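Local coordinates for glutathione peroxidase (Schistosoma mansoni, PDB 2V1M), which reduces hydrogen peroxide to water at the expense of glutathione, which is oxidised to its disulfide, at residues W8-V16 against S25-I36. Sequence-based numbering, arbitrary orientation.
Sequences WNSIYEFTV and SLEKYRGHVCLI
Thr15 and Ser25 pair as an antiparallel non-hydrogen-bonded bridge, and just beyond it Leu26 N donates an almost straight bond to Phe14 O (2.8 Å, 177°). A 3-10 segment flanks the pair on each side, 11-13 before Thr15 and 26-29 after Ser25, and Tyr12 packs against the second, its CD1 near Leu26 O. With CG beside its own backbone N (chi1 -52°), the Tyr12 ring reaches the type II turn Tyr29-His32, where Tyr12 CD2 sits over the middle of one face of the Arg30 guanidinium (Arg30 CZ to Tyr12 CD2 3.5 Å), the planes tilted 46° apart. Glu27 fixes that guanidinium side-on: Arg30 NE binds Glu27 OE1 (3.1 Å) and Arg30 NH2 binds Glu27 OE2 (2.9 Å) in a salt bridge. Tyr12 OH accepts a weak bond from Gly31 N (3.3 Å) and shares a water with His32 O. The unit belongs to the thioredoxin-like fold of glutathione peroxidases, joining the N-terminal hairpin of strands 15-17 and 23-25 to central strand 33-39. Leu26 CB rests against Ile11 O, while Leu26 CD2 meets Val16 CG2 (3.8 Å), the two side chains crossing at about a right angle. Ile11 CD1 extends to Cys34 SG on strand 33-39 (4.1 Å).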
ATOM      1  N   TRP A   8      10.432  14.140   8.834  1.00 10.57           N
ATOM      2  CA  TRP A   8       9.503  13.906   7.740  1.00  7.96           C
ATOM      3  C   TRP A   8       8.090  14.264   8.159  1.00  8.54           C
ATOM      4  O   TRP A   8       7.629  13.861   9.202  1.00 11.24           O
ATOM      5  CB  TRP A   8       9.551  12.433   7.368  1.00  8.59           C
ATOM      6  CG  TRP A   8      10.872  11.914   6.920  1.00  7.64           C
ATOM      7  CD1 TRP A   8      11.734  12.478   6.008  1.00  8.24           C
ATOM      8  CD2 TRP A   8      11.450  10.667   7.296  1.00  6.67           C
ATOM      9  NE1 TRP A   8      12.818  11.653   5.817  1.00  7.22           N
ATOM     10  CE2 TRP A   8      12.649  10.514   6.563  1.00  6.69           C
ATOM     11  CE3 TRP A   8      11.029   9.624   8.127  1.00  7.21           C
ATOM     12  CZ2 TRP A   8      13.473   9.390   6.707  1.00  7.51           C
ATOM     13  CZ3 TRP A   8      11.843   8.503   8.258  1.00  8.42           C
ATOM     14  CH2 TRP A   8      13.038   8.388   7.542  1.00  8.84           C
ATOM     15  N   ASN A   9       7.386  14.981   7.304  1.00  7.76           N
ATOM     16  CA  ASN A   9       6.098  15.526   7.676  1.00  8.15           C
ATOM     17  C   ASN A   9       4.946  14.949   6.851  1.00  6.24           C
ATOM     18  O   ASN A   9       3.796  15.202   7.219  1.00 11.74           O
ATOM     19  CB  ASN A   9       6.081  17.077   7.524  1.00 12.65           C
ATOM     20  CG  ASN A   9       6.859  17.853   8.652  1.00 17.73           C
ATOM     21  OD1 ASN A   9       7.099  17.339   9.730  1.00 26.15           O
ATOM     22  ND2 ASN A   9       7.247  19.121   8.350  1.00 23.83           N
ATOM     23  N   SER A  10       5.210  14.201   5.777  1.00  4.56           N
ATOM     24  CA  SER A  10       4.120  13.663   4.965  1.00  3.84           C
ATOM     25  C   SER A  10       4.727  12.551   4.127  1.00  3.19           C
ATOM     26  O   SER A  10       5.984  12.411   4.028  1.00  3.78           O
ATOM     27  CB  SER A  10       3.508  14.723   4.024  1.00  4.39           C
ATOM     28  OG  SER A  10       4.357  14.947   2.919  1.00  5.43           O
ATOM     29  N   ILE A  11       3.885  11.774   3.419  1.00  3.31           N
ATOM     30  CA  ILE A  11       4.418  10.742   2.553  1.00  3.31           C
ATOM     31  C   ILE A  11       5.123  11.349   1.347  1.00  3.00           C
ATOM     32  O   ILE A  11       5.881  10.627   0.667  1.00  3.57           O
ATOM     33  CB  ILE A  11       3.327   9.754   2.075  1.00  3.27           C
ATOM     34  CG1 ILE A  11       2.262  10.422   1.186  1.00  4.05           C
ATOM     35  CG2 ILE A  11       2.754   8.939   3.231  1.00  4.12           C
ATOM     36  CD1 ILE A  11       1.508   9.441   0.277  1.00  4.76           C
ATOM     37  N   TYR A  12       4.896  12.630   1.031  1.00  3.41           N
ATOM     38  CA  TYR A  12       5.434  13.208  -0.208  1.00  3.74           C
ATOM     39  C   TYR A  12       6.952  13.325  -0.184  1.00  3.56           C
ATOM     40  O   TYR A  12       7.561  13.489  -1.244  1.00  4.34           O
ATOM     41  CB  TYR A  12       4.837  14.597  -0.431  1.00  4.47           C
ATOM     42  CG  TYR A  12       3.350  14.642  -0.365  1.00  4.75           C
ATOM     43  CD1 TYR A  12       2.599  13.631  -0.919  1.00  4.61           C
ATOM     44  CD2 TYR A  12       2.689  15.736   0.248  1.00  5.88           C
ATOM     45  CE1 TYR A  12       1.208  13.690  -0.870  1.00  5.36           C
ATOM     46  CE2 TYR A  12       1.312  15.820   0.282  1.00  6.34           C
ATOM     47  CZ  TYR A  12       0.576  14.812  -0.253  1.00  5.52           C
ATOM     48  OH  TYR A  12      -0.812  14.930  -0.216  1.00  6.56           O
ATOM     49  N   GLU A  13       7.547  13.221   1.008  1.00  3.75           N
ATOM     50  CA  GLU A  13       8.998  13.369   1.122  1.00  4.31           C
ATOM     51  C   GLU A  13       9.758  12.177   0.560  1.00  3.43           C
ATOM     52  O   GLU A  13      10.978  12.301   0.353  1.00  3.77           O
ATOM     53  CB  GLU A  13       9.379  13.591   2.568  1.00  6.11           C
ATOM     54  CG  GLU A  13       8.868  14.943   3.038  1.00  7.69           C
ATOM     55  CD  GLU A  13       9.145  15.241   4.462  1.00  9.00           C
ATOM     56  OE1 GLU A  13       9.719  14.350   5.125  0.50  7.72           O
ATOM     57  OE2 GLU A  13       8.810  16.336   4.966  0.50  6.27           O
ATOM     58  N   PHE A  14       9.095  11.034   0.358  1.00  3.15           N
ATOM     59  CA  PHE A  14       9.789   9.775   0.037  1.00  3.26           C
ATOM     60  C   PHE A  14       9.794   9.497  -1.446  1.00  3.23           C
ATOM     61  O   PHE A  14       8.856   9.864  -2.177  1.00  4.04           O
ATOM     62  CB  PHE A  14       9.156   8.594   0.791  1.00  3.75           C
ATOM     63  CG  PHE A  14       9.130   8.859   2.243  1.00  4.16           C
ATOM     64  CD1 PHE A  14      10.328   8.855   2.984  1.00  4.74           C
ATOM     65  CD2 PHE A  14       7.950   9.265   2.870  1.00  4.39           C
ATOM     66  CE1 PHE A  14      10.350   9.224   4.322  1.00  5.49           C
ATOM     67  CE2 PHE A  14       7.965   9.648   4.204  1.00  5.30           C
ATOM     68  CZ  PHE A  14       9.140   9.652   4.916  1.00  5.17           C
ATOM     69  N   THR A  15      10.850   8.793  -1.871  1.00  3.69           N
ATOM     70  CA  THR A  15      11.026   8.346  -3.228  1.00  3.49           C
ATOM     71  C   THR A  15      11.152   6.829  -3.190  1.00  3.37           C
ATOM     72  O   THR A  15      11.835   6.271  -2.294  1.00  3.81           O
ATOM     73  CB  THR A  15      12.292   9.013  -3.873  1.00  4.07           C
ATOM     74  OG1 THR A  15      12.105  10.430  -3.808  1.00  5.61           O
ATOM     75  CG2 THR A  15      12.449   8.654  -5.334  1.00  4.88           C
ATOM     76  N   VAL A  16      10.485   6.154  -4.120  1.00  3.31           N
ATOM     77  CA  VAL A  16      10.426   4.684  -4.154  1.00  3.49           C
ATOM     78  C   VAL A  16      10.578   4.234  -5.580  1.00  3.11           C
ATOM     79  O   VAL A  16      10.217   4.943  -6.531  1.00  5.15           O
ATOM     80  CB  VAL A  16       9.102   4.154  -3.545  1.00  3.90           C
ATOM     81  CG1 VAL A  16       9.064   4.381  -2.022  1.00  5.07           C
ATOM     82  CG2 VAL A  16       7.883   4.777  -4.203  1.00  4.90           C
ATOM     83  N   SER A  25       9.036  10.009  -6.934  1.00  3.89           N
ATOM     84  CA  SER A  25       8.736  10.686  -5.678  1.00  3.41           C
ATOM     85  C   SER A  25       7.215  10.593  -5.413  1.00  3.38           C
ATOM     86  O   SER A  25       6.385  10.834  -6.305  1.00  3.54           O
ATOM     87  CB  SER A  25       9.130  12.152  -5.762  1.00  4.41           C
ATOM     88  OG  SER A  25       8.526  12.865  -4.678  1.00  3.90           O
ATOM     89  N   LEU A  26       6.869  10.366  -4.147  1.00  3.22           N
ATOM     90  CA  LEU A  26       5.462  10.321  -3.743  1.00  3.44           C
ATOM     91  C   LEU A  26       4.790  11.692  -3.764  1.00  3.20           C
ATOM     92  O   LEU A  26       3.585  11.776  -3.579  1.00  3.45           O
ATOM     93  CB  LEU A  26       5.284   9.611  -2.400  1.00  3.56           C
ATOM     94  CG  LEU A  26       5.819   8.175  -2.380  1.00  3.94           C
ATOM     95  CD1 LEU A  26       5.563   7.586  -0.983  1.00  4.65           C
ATOM     96  CD2 LEU A  26       5.190   7.334  -3.464  1.00  4.80           C
ATOM     97  N   GLU A  27       5.554  12.744  -4.102  1.00  3.64           N
ATOM     98  CA  GLU A  27       4.937  14.021  -4.518  1.00  3.94           C
ATOM     99  C   GLU A  27       3.857  13.806  -5.584  1.00  4.43           C
ATOM    100  O   GLU A  27       2.923  14.596  -5.666  1.00  5.47           O
ATOM    101  CB  GLU A  27       6.013  14.952  -5.086  1.00  4.78           C
ATOM    102  CG  GLU A  27       6.886  15.624  -4.020  1.00  5.90           C
ATOM    103  CD  GLU A  27       6.178  16.825  -3.399  1.00  9.45           C
ATOM    104  OE1 GLU A  27       5.189  17.280  -3.994  1.00 14.67           O
ATOM    105  OE2 GLU A  27       6.613  17.263  -2.315  1.00 10.55           O
ATOM    106  N   LYS A  28       4.004  12.759  -6.398  1.00  4.73           N
ATOM    107  CA  LYS A  28       3.009  12.348  -7.412  1.00  6.42           C
ATOM    108  C   LYS A  28       1.591  12.296  -6.833  1.00  5.26           C
ATOM    109  O   LYS A  28       0.608  12.552  -7.558  1.00  5.68           O
ATOM    110  CB  LYS A  28       3.392  10.925  -8.000  1.00  7.48           C
ATOM    111  CG  LYS A  28       2.389  10.285  -8.939  1.00  8.11           C
ATOM    112  CD  LYS A  28       2.950   8.972  -9.522  1.00  8.68           C
ATOM    113  CE  LYS A  28       1.916   8.207 -10.320  1.00 10.73           C
ATOM    114  NZ  LYS A  28       2.498   7.136 -11.158  0.50  9.15           N
ATOM    115  N   TYR A  29       1.476  11.942  -5.558  1.00  4.31           N
ATOM    116  CA  TYR A  29       0.188  11.650  -4.923  1.00  4.76           C
ATOM    117  C   TYR A  29      -0.408  12.829  -4.156  1.00  4.59           C
ATOM    118  O   TYR A  29      -1.447  12.681  -3.498  1.00  4.57           O
ATOM    119  CB  TYR A  29       0.333  10.406  -4.035  1.00  5.02           C
ATOM    120  CG  TYR A  29       0.726   9.195  -4.862  1.00  4.70           C
ATOM    121  CD1 TYR A  29      -0.205   8.579  -5.679  1.00  6.40           C
ATOM    122  CD2 TYR A  29       2.029   8.735  -4.881  1.00  4.70           C
ATOM    123  CE1 TYR A  29       0.163   7.512  -6.490  1.00  7.00           C
ATOM    124  CE2 TYR A  29       2.426   7.658  -5.708  1.00  5.66           C
ATOM    125  CZ  TYR A  29       1.479   7.062  -6.512  1.00  5.19           C
ATOM    126  OH  TYR A  29       1.892   6.013  -7.291  1.00  6.55           O
ATOM    127  N   ARG A  30       0.209  14.008  -4.267  1.00  4.85           N
ATOM    128  CA  ARG A  30      -0.322  15.184  -3.565  1.00  5.34           C
ATOM    129  C   ARG A  30      -1.778  15.416  -3.956  1.00  4.63           C
ATOM    130  O   ARG A  30      -2.138  15.425  -5.140  1.00  5.71           O
ATOM    131  CB  ARG A  30       0.480  16.427  -3.923  1.00  8.10           C
ATOM    132  CG  ARG A  30       0.296  17.563  -2.935  1.00 10.53           C
ATOM    133  CD  ARG A  30       1.320  18.679  -3.151  1.00 13.42           C
ATOM    134  NE  ARG A  30       2.687  18.437  -2.631  1.00 13.57           N
ATOM    135  CZ  ARG A  30       3.081  18.744  -1.396  1.00 12.68           C
ATOM    136  NH1 ARG A  30       2.197  19.208  -0.536  1.00 14.74           N
ATOM    137  NH2 ARG A  30       4.345  18.549  -0.996  1.00 12.28           N
ATOM    138  N   GLY A  31      -2.616  15.616  -2.949  1.00  4.80           N
ATOM    139  CA  GLY A  31      -4.015  15.934  -3.178  1.00  4.77           C
ATOM    140  C   GLY A  31      -4.934  14.735  -3.355  1.00  4.61           C
ATOM    141  O   GLY A  31      -6.139  14.935  -3.470  1.00  5.72           O
ATOM    142  N   HIS A  32      -4.380  13.525  -3.375  1.00  4.57           N
ATOM    143  CA  HIS A  32      -5.165  12.281  -3.515  1.00  4.26           C
ATOM    144  C   HIS A  32      -5.141  11.491  -2.231  1.00  4.01           C
ATOM    145  O   HIS A  32      -4.166  11.523  -1.493  1.00  5.48           O
ATOM    146  CB  HIS A  32      -4.602  11.464  -4.687  1.00  4.88           C
ATOM    147  CG  HIS A  32      -4.897  12.121  -6.017  1.00  6.88           C
ATOM    148  ND1 HIS A  32      -4.050  12.081  -7.109  1.00  9.20           N
ATOM    149  CD2 HIS A  32      -5.966  12.864  -6.412  1.00  9.44           C
ATOM    150  CE1 HIS A  32      -4.582  12.769  -8.106  1.00 10.52           C
ATOM    151  NE2 HIS A  32      -5.750  13.244  -7.715  1.00 10.76           N
ATOM    152  N   VAL A  33      -6.228  10.782  -1.959  1.00  3.82           N
ATOM    153  CA  VAL A  33      -6.239   9.843  -0.834  1.00  3.34           C
ATOM    154  C   VAL A  33      -5.489   8.600  -1.272  1.00  3.17           C
ATOM    155  O   VAL A  33      -5.725   8.114  -2.381  1.00  4.13           O
ATOM    156  CB  VAL A  33      -7.703   9.506  -0.437  1.00  3.77           C
ATOM    157  CG1 VAL A  33      -7.771   8.379   0.594  1.00  4.00           C
ATOM    158  CG2 VAL A  33      -8.415  10.744   0.055  1.00  4.65           C
ATOM    159  N   CYS A  34      -4.595   8.081  -0.406  1.00  3.12           N
ATOM    160  CA  CYS A  34      -3.832   6.906  -0.758  1.00  2.86           C
ATOM    161  C   CYS A  34      -4.095   5.769   0.203  1.00  2.87           C
ATOM    162  O   CYS A  34      -4.199   5.976   1.425  1.00  3.86           O
ATOM    163  CB  CYS A  34      -2.314   7.191  -0.779  1.00  3.11           C
ATOM    164  SG  CYS A  34      -1.817   8.461  -1.958  1.00  4.78           S
ATOM    165  N   LEU A  35      -4.174   4.563  -0.353  1.00  2.78           N
ATOM    166  CA  LEU A  35      -4.253   3.344   0.434  1.00  2.83           C
ATOM    167  C   LEU A  35      -2.985   2.555   0.133  1.00  2.65           C
ATOM    168  O   LEU A  35      -2.770   2.164  -1.023  1.00  3.22           O
ATOM    169  CB  LEU A  35      -5.505   2.532   0.085  1.00  3.07           C
ATOM    170  CG  LEU A  35      -5.716   1.320   1.019  1.00  4.75           C
ATOM    171  CD1 LEU A  35      -6.042   1.764   2.470  1.00  5.67           C
ATOM    172  CD2 LEU A  35      -6.812   0.427   0.437  1.00  7.14           C
ATOM    173  N   ILE A  36      -2.113   2.412   1.140  1.00  2.74           N
ATOM    174  CA  ILE A  36      -0.794   1.828   0.952  1.00  2.79           C
ATOM    175  C   ILE A  36      -0.794   0.432   1.555  1.00  2.72           C
ATOM    176  O   ILE A  36      -1.074   0.273   2.786  1.00  2.90           O
ATOM    177  CB  ILE A  36       0.306   2.739   1.574  1.00  2.76           C
ATOM    178  CG1 ILE A  36       0.211   4.145   0.946  1.00  3.05           C
ATOM    179  CG2 ILE A  36       1.659   2.068   1.353  1.00  3.11           C
ATOM    180  CD1 ILE A  36       1.253   5.134   1.454  1.00  4.12           C
TER
HETATM  181  O   HOH W   1       9.945  13.949  -2.587  1.00  3.80           O
HETATM  182  O   HOH W   2      -1.842  12.501  -0.343  1.00  6.67           O